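UPF0255 protein frsA (Vibrio vulnificus, PDB 4I4C) probably hydrolyses carboxylic esters to an alcohol and a carboxylate, as a member of the alpha/beta-hydrolase clan. Local coordinates at residues C292-L295 with G296-I299; D215-K219 with H220-M224. All coordinates share one frame; numbering follows the deposited sequence.

Contact 1 (C292-L295 with G296-I299); sequences CVIL and GAPI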
ATOM      1  N   CYS A 292      -1.313  -7.668  16.386  1.00 17.89           N
ATOM      2  CA  CYS A 292      -1.733  -6.995  15.162  1.00 20.07           C
ATOM      3  C   CYS A 292      -1.772  -5.474  15.356  1.00 19.87           C
ATOM      4  O   CYS A 292      -2.204  -4.976  16.396  1.00 21.03           O
ATOM      5  CB  CYS A 292      -3.101  -7.521  14.683  1.00 21.44           C
ATOM      6  SG  CYS A 292      -3.760  -6.677  13.180  1.00 22.03           S
ATOM      7  N   VAL A 293      -1.297  -4.736  14.356  1.00 17.61           N
ATOM      8  CA  VAL A 293      -1.337  -3.283  14.391  1.00 19.59           C
ATOM      9  C   VAL A 293      -1.805  -2.800  13.024  1.00 18.32           C
ATOM     10  O   VAL A 293      -1.314  -3.267  11.990  1.00 21.69           O
ATOM     11  CB  VAL A 293       0.053  -2.678  14.679  1.00 24.84           C
ATOM     12  CG1 VAL A 293      -0.030  -1.163  14.779  1.00 25.99           C
ATOM     13  CG2 VAL A 293       0.650  -3.268  15.949  1.00 27.56           C
ATOM     14  N   ILE A 294      -2.755  -1.880  13.021  1.00 14.67           N
ATOM     15  CA  ILE A 294      -3.281  -1.333  11.787  1.00 18.41           C
ATOM     16  C   ILE A 294      -3.249   0.195  11.802  1.00 19.41           C
ATOM     17  O   ILE A 294      -3.376   0.812  12.848  1.00 15.76           O
ATOM     18  CB  ILE A 294      -4.714  -1.840  11.491  1.00 20.10           C
ATOM     19  CG1 ILE A 294      -5.693  -1.411  12.593  1.00 25.84           C
ATOM     20  CG2 ILE A 294      -4.733  -3.364  11.326  1.00 14.48           C
ATOM     21  CD1 ILE A 294      -7.169  -1.616  12.195  1.00 23.68           C
ATOM     22  N   LEU A 295      -3.041   0.811  10.637  1.00 19.31           N
ATOM     23  CA  LEU A 295      -3.063   2.264  10.557  1.00 20.29           C
ATOM     24  C   LEU A 295      -3.885   2.694   9.355  1.00 16.40           C
ATOM     25  O   LEU A 295      -3.642   2.234   8.238  1.00 16.67           O
ATOM     26  CB  LEU A 295      -1.636   2.827  10.478  1.00 15.33           C
ATOM     27  CG  LEU A 295      -1.475   4.347  10.323  1.00 27.43           C
ATOM     28  CD1 LEU A 295      -2.264   5.148  11.353  1.00 23.91           C
ATOM     29  CD2 LEU A 295       0.004   4.746  10.364  1.00 28.09           C
ATOM     30  N   GLY A 296      -4.851   3.582   9.578  1.00 15.68           N
ATOM     31  CA  GLY A 296      -5.647   4.131   8.482  1.00 16.39           C
ATOM     32  C   GLY A 296      -6.533   3.135   7.736  1.00 23.30           C
ATOM     33  O   GLY A 296      -6.841   3.332   6.559  1.00 20.56           O
ATOM     34  N   ALA A 297      -6.957   2.071   8.417  1.00 24.03           N
ATOM     35  CA  ALA A 297      -7.756   1.015   7.786  1.00 17.12           C
ATOM     36  C   ALA A 297      -9.236   1.395   7.620  1.00 19.85           C
ATOM     37  O   ALA A 297      -9.858   1.934   8.551  1.00 23.20           O
ATOM     38  CB  ALA A 297      -7.613  -0.306   8.577  1.00 19.06           C
ATOM     39  N   PRO A 298      -9.807   1.126   6.428  1.00 19.27           N
ATOM     40  CA  PRO A 298     -11.245   1.332   6.185  1.00 19.88           C
ATOM     41  C   PRO A 298     -12.048   0.159   6.732  1.00 20.86           C
ATOM     42  O   PRO A 298     -12.520  -0.683   5.956  1.00 20.33           O
ATOM     43  CB  PRO A 298     -11.341   1.356   4.652  1.00 14.85           C
ATOM     44  CG  PRO A 298     -10.201   0.496   4.198  1.00 23.40           C
ATOM     45  CD  PRO A 298      -9.090   0.701   5.212  1.00 23.47           C
ATOM     46  N   ILE A 299     -12.196   0.105   8.054  1.00 31.99           N
ATOM     47  CA  ILE A 299     -12.830  -1.031   8.728  1.00 25.89           C
ATOM     48  C   ILE A 299     -14.295  -1.213   8.359  1.00 22.40           C
ATOM     49  O   ILE A 299     -14.754  -2.331   8.119  1.00 21.32           O
ATOM     50  CB  ILE A 299     -12.730  -0.898  10.257  1.00 21.21           C
ATOM     51  CG1 ILE A 299     -11.276  -0.979  10.724  1.00 22.58           C
ATOM     52  CG2 ILE A 299     -13.573  -1.961  10.956  1.00 25.65           C
ATOM     53  CD1 ILE A 299     -10.491  -2.123  10.129  1.00 23.90           C
TER

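Contact 2 (D215-K219 with H220-M224); sequences DHLAK and HDIAM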
ATOM      1  N   ASP A 215      14.452   0.963   9.424  1.00 21.17           N
ATOM      2  CA  ASP A 215      14.538   1.978  10.461  1.00 22.49           C
ATOM      3  C   ASP A 215      13.790   1.617  11.741  1.00 27.26           C
ATOM      4  O   ASP A 215      13.895   2.335  12.737  1.00 34.29           O
ATOM      5  CB  ASP A 215      14.020   3.312   9.926  1.00 18.98           C
ATOM      6  CG  ASP A 215      14.927   3.907   8.848  1.00 30.38           C
ATOM      7  OD1 ASP A 215      16.104   3.504   8.756  1.00 30.41           O
ATOM      8  OD2 ASP A 215      14.463   4.785   8.096  1.00 35.50           O
ATOM      9  N   HIS A 216      13.037   0.519  11.716  1.00 22.24           N
ATOM     10  CA  HIS A 216      12.190   0.154  12.848  1.00 23.83           C
ATOM     11  C   HIS A 216      12.264  -1.323  13.256  1.00 26.21           C
ATOM     12  O   HIS A 216      12.761  -1.647  14.333  1.00 28.52           O
ATOM     13  CB  HIS A 216      10.743   0.585  12.595  1.00 25.83           C
ATOM     14  CG  HIS A 216      10.584   2.065  12.427  1.00 32.46           C
ATOM     15  ND1 HIS A 216      10.949   2.724  11.273  1.00 40.31           N
ATOM     16  CD2 HIS A 216      10.117   3.016  13.270  1.00 33.53           C
ATOM     17  CE1 HIS A 216      10.710   4.015  11.410  1.00 38.71           C
ATOM     18  NE2 HIS A 216      10.203   4.220  12.613  1.00 39.66           N
ATOM     19  N   LEU A 217      11.767  -2.213  12.407  1.00 20.70           N
ATOM     20  CA  LEU A 217      11.724  -3.627  12.756  1.00 21.23           C
ATOM     21  C   LEU A 217      13.118  -4.244  12.933  1.00 24.27           C
ATOM     22  O   LEU A 217      13.326  -5.079  13.819  1.00 23.95           O
ATOM     23  CB  LEU A 217      10.926  -4.403  11.714  1.00 20.34           C
ATOM     24  CG  LEU A 217       9.472  -3.974  11.532  1.00 24.28           C
ATOM     25  CD1 LEU A 217       8.874  -4.648  10.304  1.00 19.44           C
ATOM     26  CD2 LEU A 217       8.675  -4.309  12.765  1.00 23.66           C
ATOM     27  N   ALA A 218      14.072  -3.833  12.105  1.00 19.50           N
ATOM     28  CA  ALA A 218      15.376  -4.492  12.073  1.00 25.15           C
ATOM     29  C   ALA A 218      16.157  -4.273  13.358  1.00 31.65           C
ATOM     30  O   ALA A 218      16.989  -5.100  13.726  1.00 32.54           O
ATOM     31  CB  ALA A 218      16.209  -4.023  10.877  1.00 20.90           C
ATOM     32  N   LYS A 219      15.893  -3.152  14.025  1.00 34.76           N
ATOM     33  CA  LYS A 219      16.599  -2.794  15.248  1.00 37.64           C
ATOM     34  C   LYS A 219      16.224  -3.730  16.391  1.00 32.33           C
ATOM     35  O   LYS A 219      16.891  -3.768  17.423  1.00 29.01           O
ATOM     36  CB  LYS A 219      16.352  -1.321  15.596  1.00 43.98           C
ATOM     37  CG  LYS A 219      17.064  -0.381  14.614  1.00 53.95           C
ATOM     38  CD  LYS A 219      16.761   1.094  14.834  1.00 57.40           C
ATOM     39  CE  LYS A 219      17.615   1.945  13.897  1.00 56.15           C
ATOM     40  NZ  LYS A 219      17.097   3.331  13.713  1.00 55.33           N
ATOM     41  N   HIS A 220      15.172  -4.513  16.176  1.00 32.55           N
ATOM     42  CA  HIS A 220      14.727  -5.507  17.149  1.00 33.88           C
ATOM     43  C   HIS A 220      14.858  -6.928  16.615  1.00 29.48           C
ATOM     44  O   HIS A 220      14.307  -7.871  17.190  1.00 30.01           O
ATOM     45  CB  HIS A 220      13.278  -5.243  17.546  1.00 36.65           C
ATOM     46  CG  HIS A 220      13.077  -3.946  18.259  1.00 37.97           C
ATOM     47  ND1 HIS A 220      12.684  -2.792  17.612  1.00 45.32           N
ATOM     48  CD2 HIS A 220      13.227  -3.614  19.561  1.00 35.69           C
ATOM     49  CE1 HIS A 220      12.595  -1.808  18.487  1.00 39.21           C
ATOM     50  NE2 HIS A 220      12.917  -2.280  19.678  1.00 36.18           N
ATOM     51  N   ASP A 221      15.577  -7.069  15.507  1.00 26.73           N
ATOM     52  CA  ASP A 221      15.721  -8.355  14.823  1.00 32.13           C
ATOM     53  C   ASP A 221      14.383  -8.983  14.418  1.00 29.05           C
ATOM     54  O   ASP A 221      14.296 -10.186  14.233  1.00 24.91           O
ATOM     55  CB  ASP A 221      16.546  -9.330  15.664  1.00 34.75           C
ATOM     56  CG  ASP A 221      17.997  -8.912  15.777  1.00 42.71           C
ATOM     57  OD1 ASP A 221      18.627  -8.624  14.735  1.00 41.03           O
ATOM     58  OD2 ASP A 221      18.509  -8.858  16.911  1.00 46.16           O
ATOM     59  N   ILE A 222      13.354  -8.157  14.271  1.00 21.21           N
ATOM     60  CA  ILE A 222      12.072  -8.610  13.759  1.00 21.33           C
ATOM     61  C   ILE A 222      12.082  -8.652  12.228  1.00 24.36           C
ATOM     62  O   ILE A 222      12.232  -7.621  11.558  1.00 26.34           O
ATOM     63  CB  ILE A 222      10.916  -7.701  14.235  1.00 19.66           C
ATOM     64  CG1 ILE A 222      10.815  -7.715  15.759  1.00 24.64           C
ATOM     65  CG2 ILE A 222       9.578  -8.144  13.600  1.00 18.90           C
ATOM     66  CD1 ILE A 222       9.710  -6.858  16.281  1.00 24.57           C
ATOM     67  N   ALA A 223      11.923  -9.848  11.680  1.00 24.22           N
ATOM     68  CA  ALA A 223      11.844 -10.020  10.241  1.00 23.31           C
ATOM     69  C   ALA A 223      10.566  -9.412   9.678  1.00 26.76           C
ATOM     70  O   ALA A 223       9.517  -9.428  10.321  1.00 26.92           O
ATOM     71  CB  ALA A 223      11.941 -11.492   9.869  1.00 22.09           C
ATOM     72  N   MET A 224      10.654  -8.880   8.464  1.00 24.73           N
ATOM     73  CA  MET A 224       9.474  -8.348   7.810  1.00 19.92           C
ATOM     74  C   MET A 224       9.153  -9.178   6.588  1.00 19.92           C
ATOM     75  O   MET A 224      10.022  -9.452   5.776  1.00 19.45           O
ATOM     76  CB  MET A 224       9.667  -6.882   7.423  1.00 18.98           C
ATOM     77  CG  MET A 224       8.520  -6.331   6.595  1.00 18.19           C
ATOM     78  SD  MET A 224       8.621  -4.567   6.263  1.00 19.58           S
ATOM     79  CE  MET A 224       9.701  -4.529   4.844  1.00 16.68           C
TER

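Contact 1 (C292-L295 with G296-I299)
Ile294 meets Ala297 and Ile299 where strand 291-295 runs out into its loop, and its branches can be followed outward. CB already faces the methyl of Ala297, 4.4 Å from Ala297 CB. CG2 turns back along the strand to the thiol of its neighbour but one, with Ile294 CG2 3.9 Å from Cys292 SG. CG1 stands between the backbone N and the carbonyl carbon (chi1 62°), which sends the tip forward over the loop. There Ile294 CD1 lies 3.9 Å from Ala297 CB and equally far from Ile299 CD1, the two isoleucine chains crossing at about a right angle. Leu295, the next residue, points away and lines the pocket of a bound polyether. The chain turns aside at Gly296, whose positive phi (65°) suits glycine, and again at Pro298, the centre of an inverse gamma turn, with a weak bond of 3.0 Å from Ile299 N to Ala297 O. Ser369 OG and Asn276 ND2 hydrogen-bond to the carbonyl oxygens of Ala297 and Pro298. The chemistry is thus divided: methyl contacts from Ile294 pack the strand end against the loop, while side chains from elsewhere in the fold satisfy buried carbonyls of the loop backbone.

Contact 2 (D215-K219 with H220-M224)
Leu217 holds the turn between helix 210-217 and strand 223-226 with both its carbonyl and its side chain. Leu217 O accepts two backbone bonds, from His220 N at 3.0 Å and from Ile222 N at 3.1 Å, the donors arriving from opposite faces of the carbonyl plane. Asp221 N closes on Ala218 O at 3.0 Å, from well above that carbonyl's plane. With Asp221 at positive phi (57°), this is a Schellman motif ending the helix. The apolar side is tight: Leu217 CD1 packs 3.7 Å from Met224 CB, its partner branch CD2 sits 4.0 Å from Ile222 CG2, and Val196 of strand 193-199 touches both Leu217 and Ile222. The His220 ring lies against helix 394-413; a weak bond of 3.5 Å runs from His220 ND1 to His216 O, near the imidazole plane, while Lys219 O lies over one ring face. The solvent side belongs to Lys219, extended beyond CG, with another weak bond from NZ to Asp215 O. Backbone bonds therefore fix the reversal and leucine, isoleucine and methionine seal it inward; the weak bonds of His220 ND1 and Lys219 NZ probably add little, whereas that of Asp221 OD1 with Thr187 OG1 ties the turn to a neighbouring loop.

How the contacts relate
Both contacts lie at strand ends within one mixed sheet. Contact 2 leads into the start of strand 223-226, part of a beta-alpha-beta unit; contact 1 leaves the finish of strand 291-295, which runs parallel to it with strands 193-199 and 266-271 in between, so they sit at opposite strand ends. Their centres are 20 Å apart and their nearest atoms about 9 Å. Helix 394-413 bridges them, meeting Leu295 through Ser401 and His216 through Leu402. The side chains of Leu295, a pocket residue, and His216 each come to about 4 Å from a bound polyether, probably from the crystallisation liquor. Hexanoic acid lies about 8 Å from the side chain of Ala297, and Arg272, weakly bonded to Gly296 O, lines both ligand pockets.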